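Local coordinates for protein methylmalonyl-CoA carboxyltransferase 5S subunit (Propionibacterium freudenreichii subsp. shermanii, PDB 1RQB) that transfers the carboxyl group from biotin of the 1.3S subunit to pyruvate, giving oxaloacetate, as a cobalt-dependent homodimeric component of the transcarboxylase complex, at residues Val25-Val31 and Asp247-Ile253; Gln37-Arg43 and Gly69-Ser74; Leu200-Gln204 and Glu235-Met239; His226-Thr230 and Leu258-Asn263. One frame throughout, in Å; residues are numbered along the deposited sequence.

Contact 1. Residues Val25-Val31 and Asp247-Ile253; sequences VGITELV and DVVDTAI
Ile27 and Val249 form the apolar centre of two adjacent parallel strands: with chi1 and chi2 both m, Ile27 brings CD1 to 3.4 Å from Val249 CG2. Such beta-branched residues suit extended backbone. Strands 26-29 and 248-251 approach to 4.6 Å between axes and cross at -30°, pairing Gly26 with Val248, Ile27 with Val249, Thr28 with Asp250 and Glu29 with Thr251. The ladder runs Gly26 N to Asp247 O (2.9 Å), Val249 N to Gly26 O (3.0 Å), Thr28 N to Val249 O (3.0 Å), Thr251 N to Thr28 O (3.0 Å) and Leu30 N to Thr251 O (2.9 Å). Glycine suits position 26, since a CB would sit tightly against Val248. A water lies 2.7 Å from Thr28 OG1 and 3.0 Å from Asp250 OD1. Glu29, chi1 t and chi2 p, curls so that OE2 accepts from Ile253 N (2.9 Å) and Val31 N (3.0 Å), capping the turn into helix 31-39. Here the first and eighth strands close a TIM barrel. Asp250 OD2 points inward to His226 and Arg135, and Thr28 OG1 meets Ser63. Outside, Thr265 binds Glu29 and Thr251, Ile27 and Thr251 pack on Val268 of helix 265-271, and strand 63-68 continues the sheet beyond 23-29.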
loop_
_atom_site.group_PDB
_atom_site.type_symbol
_atom_site.label_atom_id
_atom_site.label_comp_id
_atom_site.label_asym_id
_atom_site.label_seq_id
_atom_site.Cartn_x
_atom_site.Cartn_y
_atom_site.Cartn_z
ATOM N N VAL A 25 -16.598 2.204 -14.388
ATOM C CA VAL A 25 -16.129 0.901 -13.896
ATOM C C VAL A 25 -16.865 0.624 -12.584
ATOM O O VAL A 25 -16.958 1.502 -11.727
ATOM C CB VAL A 25 -14.607 0.928 -13.620
ATOM C CG1 VAL A 25 -14.136 -0.450 -13.150
ATOM C CG2 VAL A 25 -13.859 1.341 -14.875
ATOM N N GLY A 26 -17.412 -0.576 -12.436
ATOM C CA GLY A 26 -18.122 -0.888 -11.207
ATOM C C GLY A 26 -17.153 -1.269 -10.097
ATOM O O GLY A 26 -16.065 -1.777 -10.359
ATOM N N ILE A 27 -17.561 -1.049 -8.853
ATOM C CA ILE A 27 -16.715 -1.376 -7.697
ATOM C C ILE A 27 -17.490 -2.256 -6.715
ATOM O O ILE A 27 -18.632 -1.956 -6.371
ATOM C CB ILE A 27 -16.312 -0.119 -6.907
ATOM C CG1 ILE A 27 -15.460 0.807 -7.781
ATOM C CG2 ILE A 27 -15.595 -0.533 -5.601
ATOM C CD1 ILE A 27 -14.117 0.263 -8.147
ATOM N N THR A 28 -16.856 -3.343 -6.287
ATOM C CA THR A 28 -17.443 -4.226 -5.269
ATOM C C THR A 28 -16.688 -3.974 -3.963
ATOM O O THR A 28 -15.458 -4.027 -3.936
ATOM C CB THR A 28 -17.327 -5.712 -5.669
ATOM O OG1 THR A 28 -18.331 -6.012 -6.642
ATOM C CG2 THR A 28 -17.526 -6.641 -4.447
ATOM N N GLU A 29 -17.421 -3.665 -2.891
ATOM C CA GLU A 29 -16.821 -3.382 -1.578
ATOM C C GLU A 29 -16.666 -4.686 -0.791
ATOM O O GLU A 29 -17.596 -5.487 -0.710
ATOM C CB GLU A 29 -17.693 -2.383 -0.809
ATOM C CG GLU A 29 -17.168 -2.009 0.589
ATOM C CD GLU A 29 -15.752 -1.435 0.582
ATOM O OE1 GLU A 29 -15.465 -0.434 -0.132
ATOM O OE2 GLU A 29 -14.917 -1.993 1.308
ATOM N N LEU A 30 -15.498 -4.865 -0.166
ATOM C CA LEU A 30 -15.178 -6.113 0.542
ATOM C C LEU A 30 -15.045 -5.931 2.056
ATOM O O LEU A 30 -14.741 -6.896 2.757
ATOM C CB LEU A 30 -13.840 -6.645 0.029
ATOM C CG LEU A 30 -13.716 -6.898 -1.475
ATOM C CD1 LEU A 30 -12.236 -7.122 -1.839
ATOM C CD2 LEU A 30 -14.544 -8.130 -1.837
ATOM N N VAL A 31 -15.281 -4.735 2.575
ATOM C CA VAL A 31 -15.057 -4.489 4.009
ATOM C C VAL A 31 -15.857 -5.413 4.929
ATOM O O VAL A 31 -15.375 -5.764 6.006
ATOM C CB VAL A 31 -15.346 -3.002 4.409
ATOM C CG1 VAL A 31 -16.840 -2.691 4.289
ATOM C CG2 VAL A 31 -14.864 -2.743 5.851
ATOM N N ASP A 247 -15.049 -5.078 -16.156
ATOM C CA ASP A 247 -16.325 -4.433 -15.811
ATOM C C ASP A 247 -16.394 -3.967 -14.356
ATOM O O ASP A 247 -16.941 -2.900 -14.085
ATOM C CB ASP A 247 -17.466 -5.410 -16.087
ATOM C CG ASP A 247 -17.487 -5.862 -17.537
ATOM O OD1 ASP A 247 -18.142 -5.181 -18.350
ATOM O OD2 ASP A 247 -16.819 -6.868 -17.870
ATOM N N VAL A 248 -15.859 -4.763 -13.432
ATOM C CA VAL A 248 -15.944 -4.447 -11.998
ATOM C C VAL A 248 -14.644 -4.849 -11.297
ATOM O O VAL A 248 -14.056 -5.876 -11.633
ATOM C CB VAL A 248 -17.082 -5.282 -11.304
ATOM C CG1 VAL A 248 -17.124 -4.985 -9.776
ATOM C CG2 VAL A 248 -18.439 -5.013 -11.971
ATOM N N VAL A 249 -14.187 -4.056 -10.323
ATOM C CA VAL A 249 -12.995 -4.446 -9.555
ATOM C C VAL A 249 -13.353 -4.429 -8.066
ATOM O O VAL A 249 -14.186 -3.628 -7.644
ATOM C CB VAL A 249 -11.770 -3.516 -9.849
ATOM C CG1 VAL A 249 -11.340 -3.672 -11.334
ATOM C CG2 VAL A 249 -12.110 -2.071 -9.550
ATOM N N ASP A 250 -12.778 -5.353 -7.283
ATOM C CA ASP A 250 -13.056 -5.448 -5.841
ATOM C C ASP A 250 -12.026 -4.640 -5.050
ATOM O O ASP A 250 -10.826 -4.717 -5.315
ATOM C CB ASP A 250 -12.982 -6.899 -5.344
ATOM C CG ASP A 250 -13.988 -7.815 -6.007
ATOM O OD1 ASP A 250 -14.731 -7.358 -6.901
ATOM O OD2 ASP A 250 -14.024 -9.006 -5.622
ATOM N N THR A 251 -12.499 -3.886 -4.058
ATOM C CA THR A 251 -11.613 -3.070 -3.217
ATOM C C THR A 251 -12.158 -3.043 -1.787
ATOM O O THR A 251 -13.277 -3.478 -1.519
ATOM C CB THR A 251 -11.526 -1.605 -3.741
ATOM O OG1 THR A 251 -12.828 -1.004 -3.668
ATOM C CG2 THR A 251 -11.050 -1.571 -5.201
ATOM N N ALA A 252 -11.352 -2.516 -0.874
ATOM C CA ALA A 252 -11.756 -2.415 0.537
ATOM C C ALA A 252 -11.592 -0.963 0.990
ATOM O O ALA A 252 -10.602 -0.318 0.645
ATOM C CB ALA A 252 -10.873 -3.331 1.412
ATOM N N ILE A 253 -12.544 -0.460 1.779
ATOM C CA ILE A 253 -12.456 0.923 2.276
ATOM C C ILE A 253 -11.051 1.139 2.845
ATOM O O ILE A 253 -10.492 0.263 3.503
ATOM C CB ILE A 253 -13.586 1.207 3.302
ATOM C CG1 ILE A 253 -13.871 2.723 3.370
ATOM C CG2 ILE A 253 -13.224 0.625 4.658
ATOM C CD1 ILE A 253 -14.466 3.295 2.080
HETATM O O HOH W 1 -17.486 -8.349 -7.646
#

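Contact 2. Residues Gln37-Arg43 and Gly69-Ser74; sequences QSLMATR and GATYDS
Two side chains, Gln37 and Thr42, carry most of this meeting between the end of helix 31-39 with its following turn and the start of helix 71-77. Gln37 is stretched out, chi1 and chi2 both t, which carries OE1 across to the loop backbone, where it accepts from Ala70 N at 2.9 Å. The same oxygen also receives a bond from Arg33. Gly69, at phi 64° and psi -143°, leaves room here, because a CB would clash with Gln37 OE1. Beyond the helix, Met40 (selenomethionine) to Arg43 form a type I' turn closed by Arg43 N to Met40 O at 3.1 Å, with Ala41 and Thr42 at positive phi. Thr42 takes an off-well chi1 of -29°, placing CG2 3.7 Å from Thr71 CG2 and 3.8 Å from Ala70 O; the CA atoms of Thr42 and Thr71 are 6.1 Å apart. Ser74, chi1 t, donates OG to Thr42 O at 2.7 Å. Arg43 NH1 reaches Ala41 O at 3.0 Å. Gln37, whose side chain is about 6 Å from the cobalt, and Ala70 are both substrate-binding residues, on segments that follow the first and second strands at the C-terminal mouth of the TIM barrel, where active sites of this fold lie.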
loop_
_atom_site.group_PDB
_atom_site.type_symbol
_atom_site.label_atom_id
_atom_site.label_comp_id
_atom_site.label_asym_id
_atom_site.label_seq_id
_atom_site.Cartn_x
_atom_site.Cartn_y
_atom_site.Cartn_z
ATOM N N GLN A 37 -11.630 -10.728 7.052
ATOM C CA GLN A 37 -11.177 -12.126 7.017
ATOM C C GLN A 37 -9.665 -12.140 6.780
ATOM O O GLN A 37 -8.924 -12.900 7.400
ATOM C CB GLN A 37 -11.843 -12.903 5.873
ATOM C CG GLN A 37 -11.332 -14.359 5.753
ATOM C CD GLN A 37 -12.097 -15.192 4.734
ATOM O OE1 GLN A 37 -13.324 -15.145 4.666
ATOM N NE2 GLN A 37 -11.368 -15.981 3.949
ATOM N N SER A 38 -9.216 -11.265 5.892
ATOM C CA SER A 38 -7.806 -11.205 5.485
ATOM C C SER A 38 -6.946 -10.408 6.466
ATOM O O SER A 38 -5.767 -10.711 6.636
ATOM C CB SER A 38 -7.704 -10.555 4.099
ATOM O OG SER A 38 -8.470 -11.279 3.149
ATOM N N LEU A 39 -7.520 -9.409 7.128
ATOM C CA LEU A 39 -6.691 -8.559 7.995
ATOM C C LEU A 39 -6.832 -8.870 9.487
ATOM O O LEU A 39 -5.909 -8.588 10.252
ATOM C CB LEU A 39 -7.035 -7.089 7.753
ATOM C CG LEU A 39 -6.616 -6.563 6.375
ATOM C CD1 LEU A 39 -7.222 -5.205 6.127
ATOM C CD2 LEU A 39 -5.090 -6.512 6.304
HETATM N N MSE A 40 -7.956 -9.431 9.926
HETATM C CA MSE A 40 -8.100 -9.648 11.374
HETATM C C MSE A 40 -8.781 -10.975 11.714
HETATM O O MSE A 40 -9.630 -11.055 12.600
HETATM C CB MSE A 40 -8.803 -8.445 12.014
HETATM C CG MSE A 40 -10.079 -8.001 11.366
HETATM SE SE MSE A 40 -10.234 -6.038 11.454
HETATM C CE MSE A 40 -9.175 -5.571 9.931
ATOM N N ALA A 41 -8.375 -12.004 10.983
ATOM C CA ALA A 41 -8.805 -13.395 11.186
ATOM C C ALA A 41 -10.327 -13.560 11.218
ATOM O O ALA A 41 -10.839 -14.383 11.977
ATOM C CB ALA A 41 -8.177 -13.925 12.494
ATOM N N THR A 42 -11.051 -12.781 10.416
ATOM C CA THR A 42 -12.512 -12.907 10.301
ATOM C C THR A 42 -13.215 -12.694 11.644
ATOM O O THR A 42 -14.347 -13.142 11.820
ATOM C CB THR A 42 -12.915 -14.333 9.808
ATOM O OG1 THR A 42 -11.873 -14.896 8.995
ATOM C CG2 THR A 42 -14.189 -14.268 8.993
ATOM N N ARG A 43 -12.602 -11.961 12.568
ATOM C CA ARG A 43 -13.196 -11.791 13.901
ATOM C C ARG A 43 -14.146 -10.595 14.009
ATOM O O ARG A 43 -14.701 -10.356 15.080
ATOM C CB ARG A 43 -12.097 -11.628 14.949
ATOM C CG ARG A 43 -11.214 -12.851 15.174
ATOM C CD ARG A 43 -12.049 -14.047 15.599
ATOM N NE ARG A 43 -11.259 -15.044 16.322
ATOM C CZ ARG A 43 -10.374 -15.875 15.790
ATOM N NH1 ARG A 43 -10.128 -15.866 14.487
ATOM N NH2 ARG A 43 -9.733 -16.727 16.581
ATOM N N GLY A 69 -17.304 -17.422 2.492
ATOM C CA GLY A 69 -15.901 -17.443 2.854
ATOM C C GLY A 69 -15.816 -18.069 4.237
ATOM O O GLY A 69 -16.595 -18.963 4.564
ATOM N N ALA A 70 -14.909 -17.567 5.066
ATOM C CA ALA A 70 -14.702 -18.111 6.416
ATOM C C ALA A 70 -15.629 -17.450 7.440
ATOM O O ALA A 70 -15.560 -17.777 8.625
ATOM C CB ALA A 70 -13.241 -17.893 6.835
ATOM N N THR A 71 -16.517 -16.555 7.022
ATOM C CA THR A 71 -17.356 -15.863 8.012
ATOM C C THR A 71 -18.390 -16.788 8.658
ATOM O O THR A 71 -18.782 -16.567 9.803
ATOM C CB THR A 71 -18.093 -14.643 7.426
ATOM O OG1 THR A 71 -19.018 -15.071 6.425
ATOM C CG2 THR A 71 -17.100 -13.651 6.838
ATOM N N TYR A 72 -18.856 -17.814 7.948
ATOM C CA TYR A 72 -19.850 -18.719 8.545
ATOM C C TYR A 72 -19.200 -19.410 9.746
ATOM O O TYR A 72 -19.719 -19.393 10.861
ATOM C CB TYR A 72 -20.296 -19.748 7.502
ATOM C CG TYR A 72 -21.612 -20.445 7.790
ATOM C CD1 TYR A 72 -22.748 -20.163 7.026
ATOM C CD2 TYR A 72 -21.706 -21.432 8.777
ATOM C CE1 TYR A 72 -23.944 -20.855 7.225
ATOM C CE2 TYR A 72 -22.905 -22.137 8.986
ATOM C CZ TYR A 72 -24.013 -21.840 8.200
ATOM O OH TYR A 72 -25.185 -22.536 8.367
ATOM N N ASP A 73 -18.037 -19.994 9.510
ATOM C CA ASP A 73 -17.278 -20.676 10.568
ATOM C C ASP A 73 -16.991 -19.715 11.725
ATOM O O ASP A 73 -17.183 -20.062 12.889
ATOM C CB ASP A 73 -15.948 -21.194 10.016
ATOM C CG ASP A 73 -15.038 -21.736 11.114
ATOM O OD1 ASP A 73 -15.243 -22.890 11.539
ATOM O OD2 ASP A 73 -14.133 -21.002 11.570
ATOM N N SER A 74 -16.522 -18.506 11.425
ATOM C CA SER A 74 -16.170 -17.558 12.492
ATOM C C SER A 74 -17.381 -17.207 13.358
ATOM O O SER A 74 -17.277 -17.085 14.578
ATOM C CB SER A 74 -15.598 -16.273 11.909
ATOM O OG SER A 74 -15.215 -15.400 12.964
#

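Contact 3. Residues Leu200-Gln204 and Glu235-Met239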
loop_
_atom_site.group_PDB
_atom_site.type_symbol
_atom_site.label_atom_id
_atom_site.label_comp_id
_atom_site.label_asym_id
_atom_site.label_seq_id
_atom_site.Cartn_x
_atom_site.Cartn_y
_atom_site.Cartn_z
ATOM N N LEU A 200 -0.808 -12.486 -7.048
ATOM C CA LEU A 200 0.229 -12.893 -8.007
ATOM C C LEU A 200 0.015 -12.256 -9.380
ATOM O O LEU A 200 0.902 -12.314 -10.229
ATOM C CB LEU A 200 0.185 -14.405 -8.186
ATOM C CG LEU A 200 0.790 -15.255 -7.081
ATOM C CD1 LEU A 200 0.384 -16.710 -7.292
ATOM C CD2 LEU A 200 2.293 -15.092 -7.107
ATOM N N LEU A 201 -1.150 -11.659 -9.601
ATOM C CA LEU A 201 -1.468 -11.097 -10.923
ATOM C C LEU A 201 -0.724 -9.783 -11.169
ATOM O O LEU A 201 -1.014 -8.759 -10.552
ATOM C CB LEU A 201 -2.981 -10.874 -11.056
ATOM C CG LEU A 201 -3.447 -10.405 -12.438
ATOM C CD1 LEU A 201 -3.255 -11.524 -13.474
ATOM C CD2 LEU A 201 -4.931 -10.030 -12.359
ATOM N N LYS A 202 0.235 -9.828 -12.089
ATOM C CA LYS A 202 1.004 -8.627 -12.445
ATOM C C LYS A 202 0.240 -7.857 -13.523
ATOM O O LYS A 202 -0.688 -8.383 -14.134
ATOM C CB LYS A 202 2.415 -9.000 -12.920
ATOM C CG LYS A 202 3.305 -9.560 -11.793
ATOM C CD LYS A 202 4.707 -9.840 -12.302
ATOM C CE LYS A 202 5.645 -10.266 -11.177
ATOM N NZ LYS A 202 7.066 -10.227 -11.638
ATOM N N PRO A 203 0.625 -6.596 -13.761
ATOM C CA PRO A 203 -0.025 -5.739 -14.755
ATOM C C PRO A 203 -0.174 -6.264 -16.184
ATOM O O PRO A 203 -1.267 -6.216 -16.745
ATOM C CB PRO A 203 0.814 -4.465 -14.713
ATOM C CG PRO A 203 1.245 -4.406 -13.286
ATOM C CD PRO A 203 1.654 -5.846 -13.023
ATOM N N GLN A 204 0.897 -6.776 -16.785
ATOM C CA GLN A 204 0.778 -7.216 -18.184
ATOM C C GLN A 204 -0.137 -8.439 -18.289
ATOM O O GLN A 204 -0.963 -8.526 -19.196
ATOM C CB GLN A 204 2.147 -7.518 -18.798
ATOM C CG GLN A 204 2.056 -7.665 -20.315
ATOM C CD GLN A 204 1.602 -6.371 -20.969
ATOM O OE1 GLN A 204 2.228 -5.327 -20.787
ATOM N NE2 GLN A 204 0.504 -6.429 -21.725
ATOM N N GLU A 235 -2.460 -2.880 -7.547
ATOM C CA GLU A 235 -3.294 -1.720 -7.899
ATOM C C GLU A 235 -2.950 -1.313 -9.332
ATOM O O GLU A 235 -3.788 -0.822 -10.087
ATOM C CB GLU A 235 -3.094 -0.546 -6.942
ATOM C CG GLU A 235 -4.084 0.582 -7.233
ATOM C CD GLU A 235 -4.139 1.615 -6.128
ATOM O OE1 GLU A 235 -4.555 1.268 -5.006
ATOM O OE2 GLU A 235 -3.766 2.775 -6.377
ATOM N N VAL A 236 -1.703 -1.536 -9.725
ATOM C CA VAL A 236 -1.328 -1.221 -11.111
ATOM C C VAL A 236 -2.009 -2.242 -12.026
ATOM O O VAL A 236 -2.402 -1.920 -13.145
ATOM C CB VAL A 236 0.185 -1.278 -11.295
ATOM C CG1 VAL A 236 0.545 -0.907 -12.741
ATOM C CG2 VAL A 236 0.846 -0.296 -10.323
ATOM N N SER A 237 -2.166 -3.473 -11.535
ATOM C CA SER A 237 -2.849 -4.523 -12.305
ATOM C C SER A 237 -4.312 -4.124 -12.510
ATOM O O SER A 237 -4.875 -4.352 -13.580
ATOM C CB SER A 237 -2.757 -5.876 -11.582
ATOM O OG SER A 237 -1.391 -6.263 -11.443
ATOM N N LEU A 238 -4.941 -3.545 -11.488
ATOM C CA LEU A 238 -6.332 -3.086 -11.623
ATOM C C LEU A 238 -6.419 -2.036 -12.734
ATOM O O LEU A 238 -7.339 -2.056 -13.550
ATOM C CB LEU A 238 -6.833 -2.466 -10.318
ATOM C CG LEU A 238 -7.636 -3.361 -9.373
ATOM C CD1 LEU A 238 -6.865 -4.596 -9.035
ATOM C CD2 LEU A 238 -7.998 -2.583 -8.115
HETATM N N MSE A 239 -5.467 -1.109 -12.765
HETATM C CA MSE A 239 -5.480 -0.065 -13.803
HETATM C C MSE A 239 -5.350 -0.717 -15.182
HETATM O O MSE A 239 -6.067 -0.355 -16.113
HETATM C CB MSE A 239 -4.329 0.927 -13.601
HETATM C CG MSE A 239 -4.273 2.035 -14.660
HETATM SE SE MSE A 239 -5.772 3.316 -14.521
HETATM C CE MSE A 239 -6.839 2.710 -15.980
#
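The ring of Pro203 lies against Val236, CG to CG1 at 3.6 Å, where two neighbouring outer helices of the TIM barrel meet. Helix 203-217 belongs to the beta-alpha-beta crossover between strands 191-193 and 223-225, and helix 234-243 to the next one, so the contact joins the N-terminal end of one to the early turns of the other. Lys202 is the N-cap of its helix. Proline suits the position just after it, since amides in a first helical turn have no backbone carbonyl to serve. The CA atoms of Pro203 and Ser237 are only 3.9 Å apart, a closeness that favours a small residue such as serine. At the dimer interface, Lys202 NZ forms salt bridges with Glu270 and Glu273 of the second subunit, and Val236 packs on Met239 of that subunit. Ser237 OG, chi1 m, donates to Leu201 O at 2.7 Å, tying the helix to the loop; the same hydroxyl lies 3.1 Å from Pro203 N, which has no hydrogen to offer.

Contact 4. Residues His226-Thr230 and Leu258-Asn263. With CO (cobalt (II) ion), chain B.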
loop_
_atom_site.group_PDB
_atom_site.type_symbol
_atom_site.label_atom_id
_atom_site.label_comp_id
_atom_site.label_asym_id
_atom_site.label_seq_id
_atom_site.Cartn_x
_atom_site.Cartn_y
_atom_site.Cartn_z
ATOM N N HIS A 226 -10.782 -9.650 -8.707
ATOM C CA HIS A 226 -10.588 -9.694 -7.249
ATOM C C HIS A 226 -9.101 -9.910 -6.966
ATOM O O HIS A 226 -8.587 -11.019 -7.111
ATOM C CB HIS A 226 -11.394 -10.858 -6.645
ATOM C CG HIS A 226 -11.265 -10.986 -5.155
ATOM N ND1 HIS A 226 -12.017 -10.243 -4.271
ATOM C CD2 HIS A 226 -10.450 -11.760 -4.396
ATOM C CE1 HIS A 226 -11.672 -10.553 -3.032
ATOM N NE2 HIS A 226 -10.723 -11.473 -3.080
ATOM N N CYS A 227 -8.408 -8.850 -6.568
ATOM C CA CYS A 227 -6.971 -8.968 -6.274
ATOM C C CYS A 227 -6.683 -8.505 -4.846
ATOM O O CYS A 227 -7.202 -7.480 -4.406
ATOM C CB CYS A 227 -6.134 -8.043 -7.174
ATOM S SG CYS A 227 -5.860 -8.549 -8.860
ATOM N N HIS A 228 -5.842 -9.265 -4.151
ATOM C CA HIS A 228 -5.361 -8.862 -2.823
ATOM C C HIS A 228 -4.147 -7.962 -3.071
ATOM O O HIS A 228 -3.667 -7.884 -4.201
ATOM C CB HIS A 228 -4.998 -10.097 -1.992
ATOM C CG HIS A 228 -6.202 -10.805 -1.440
ATOM N ND1 HIS A 228 -6.443 -10.918 -0.090
ATOM C CD2 HIS A 228 -7.272 -11.360 -2.060
ATOM C CE1 HIS A 228 -7.609 -11.511 0.100
ATOM N NE2 HIS A 228 -8.133 -11.789 -1.078
ATOM N N SER A 229 -3.632 -7.294 -2.039
ATOM C CA SER A 229 -2.525 -6.346 -2.240
ATOM C C SER A 229 -1.239 -6.825 -1.565
ATOM O O SER A 229 -0.300 -6.051 -1.389
ATOM C CB SER A 229 -2.919 -4.992 -1.646
ATOM O OG SER A 229 -3.392 -5.172 -0.306
ATOM N N THR A 230 -1.195 -8.104 -1.224
ATOM C CA THR A 230 -0.084 -8.732 -0.492
ATOM C C THR A 230 1.306 -8.460 -1.077
ATOM O O THR A 230 2.259 -8.263 -0.324
ATOM C CB THR A 230 -0.317 -10.243 -0.410
ATOM O OG1 THR A 230 -1.707 -10.473 -0.132
ATOM C CG2 THR A 230 0.535 -10.856 0.713
ATOM N N LEU A 258 -4.904 -2.770 2.276
ATOM C CA LEU A 258 -3.470 -3.034 2.082
ATOM C C LEU A 258 -2.991 -4.273 2.843
ATOM O O LEU A 258 -3.753 -4.928 3.552
ATOM C CB LEU A 258 -2.629 -1.804 2.446
ATOM C CG LEU A 258 -2.983 -0.582 1.582
ATOM C CD1 LEU A 258 -2.017 0.556 1.879
ATOM C CD2 LEU A 258 -2.930 -0.945 0.112
ATOM N N GLY A 259 -1.714 -4.598 2.670
ATOM C CA GLY A 259 -1.182 -5.792 3.305
ATOM C C GLY A 259 -1.828 -7.014 2.667
ATOM O O GLY A 259 -2.047 -7.030 1.457
ATOM N N PRO A 260 -2.166 -8.049 3.456
ATOM C CA PRO A 260 -2.796 -9.287 2.970
ATOM C C PRO A 260 -4.245 -9.023 2.554
ATOM O O PRO A 260 -4.955 -9.927 2.115
ATOM C CB PRO A 260 -2.742 -10.224 4.173
ATOM C CG PRO A 260 -1.791 -9.587 5.125
ATOM C CD PRO A 260 -1.921 -8.118 4.906
ATOM N N GLY A 261 -4.662 -7.774 2.738
ATOM C CA GLY A 261 -5.992 -7.352 2.365
ATOM C C GLY A 261 -6.070 -6.940 0.903
ATOM O O GLY A 261 -5.507 -7.613 0.042
ATOM N N HIS A 262 -6.698 -5.796 0.636
ATOM C CA HIS A 262 -6.945 -5.368 -0.748
ATOM C C HIS A 262 -6.570 -3.902 -0.977
ATOM O O HIS A 262 -6.239 -3.169 -0.046
ATOM C CB HIS A 262 -8.437 -5.565 -1.042
ATOM C CG HIS A 262 -8.964 -6.878 -0.545
ATOM N ND1 HIS A 262 -9.341 -7.078 0.767
ATOM C CD2 HIS A 262 -9.118 -8.072 -1.168
ATOM C CE1 HIS A 262 -9.707 -8.340 0.931
ATOM N NE2 HIS A 262 -9.582 -8.963 -0.228
ATOM N N ASN A 263 -6.613 -3.509 -2.250
ATOM C CA ASN A 263 -6.331 -2.122 -2.644
ATOM C C ASN A 263 -7.503 -1.273 -2.147
ATOM O O ASN A 263 -8.640 -1.745 -2.108
ATOM C CB ASN A 263 -6.134 -2.055 -4.161
ATOM C CG ASN A 263 -4.959 -2.913 -4.612
ATOM O OD1 ASN A 263 -3.813 -2.658 -4.243
ATOM N ND2 ASN A 263 -5.248 -3.965 -5.378
HETATM CO CO CO B . -10.052 -12.671 -1.388
HETATM O O HOH W 2 -8.049 -4.912 -4.579
HETATM O O HOH W 3 0.104 -3.888 0.350
HETATM O O HOH W 4 -9.671 -13.971 0.426
#
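Three histidines cluster beside one cobalt ion, yet only two of them bind it. His226 NE2 lies 2.2 Å and His228 NE2 2.1 Å from CO, with water 4 at 2.3 Å; Asp34 and Lys195, which is partly carboxylated, are further ligands. His262 turns its ring edge to the face of His228, the centroids 4.2 Å apart and the planes at 50°, while its NE2 hydrogen-bonds the metal ligand Asp34. Alternate positions send both ligand rings to the metal, the HxH motif of DRE-TIM enzymes. Histidine suits the role because one ring nitrogen can bind the metal while the other donates a hydrogen bond that fixes the ring: His228 ND1 donates to Pro260 O at 2.8 Å, while His226 ND1 is held by Asp250. The loop supplying Pro260 is shaped by a type II' turn from Leu258 to Gly261. Gly259, at phi 67°, occupies a conformation that glycine favours, and a CB there would clash with Pro260. Ser229 fastens this turn twice, N to Gly261 O at 2.8 Å and OG to Gly259 O at 2.9 Å, and water 3 links Ser229 O to Gly259 N. Both segments are loops at the C-terminal ends of strands 223-225 and 248-251. Helix 234-243 packs on Cys227 and Asn263 through Leu238, while Ser38 of helix 31-39 touches His228 and His262.

All four contacts belong to one TIM barrel but sit at different levels of it. Contact 1 is wall, a buried backbone ladder; contact 4 continues from its strand 248-251 into the loops of the catalytic mouth, where ring chemistry and metal ligation take over. They meet directly, Asp250 OD2 lying 2.7 Å from His226 ND1. Contact 2, only partly buried, extends that mouth toward the substrate residues; it is held by two side-chain-to-backbone hydrogen bonds and packs against contact 4 through Ser38 and Leu39. Contact 3 is buried among the outer helices by the second subunit; its Leu238 packs on Val249 of contact 1 and on Cys227 of contact 4, while about 13 Å separates its nearest atoms from contact 2.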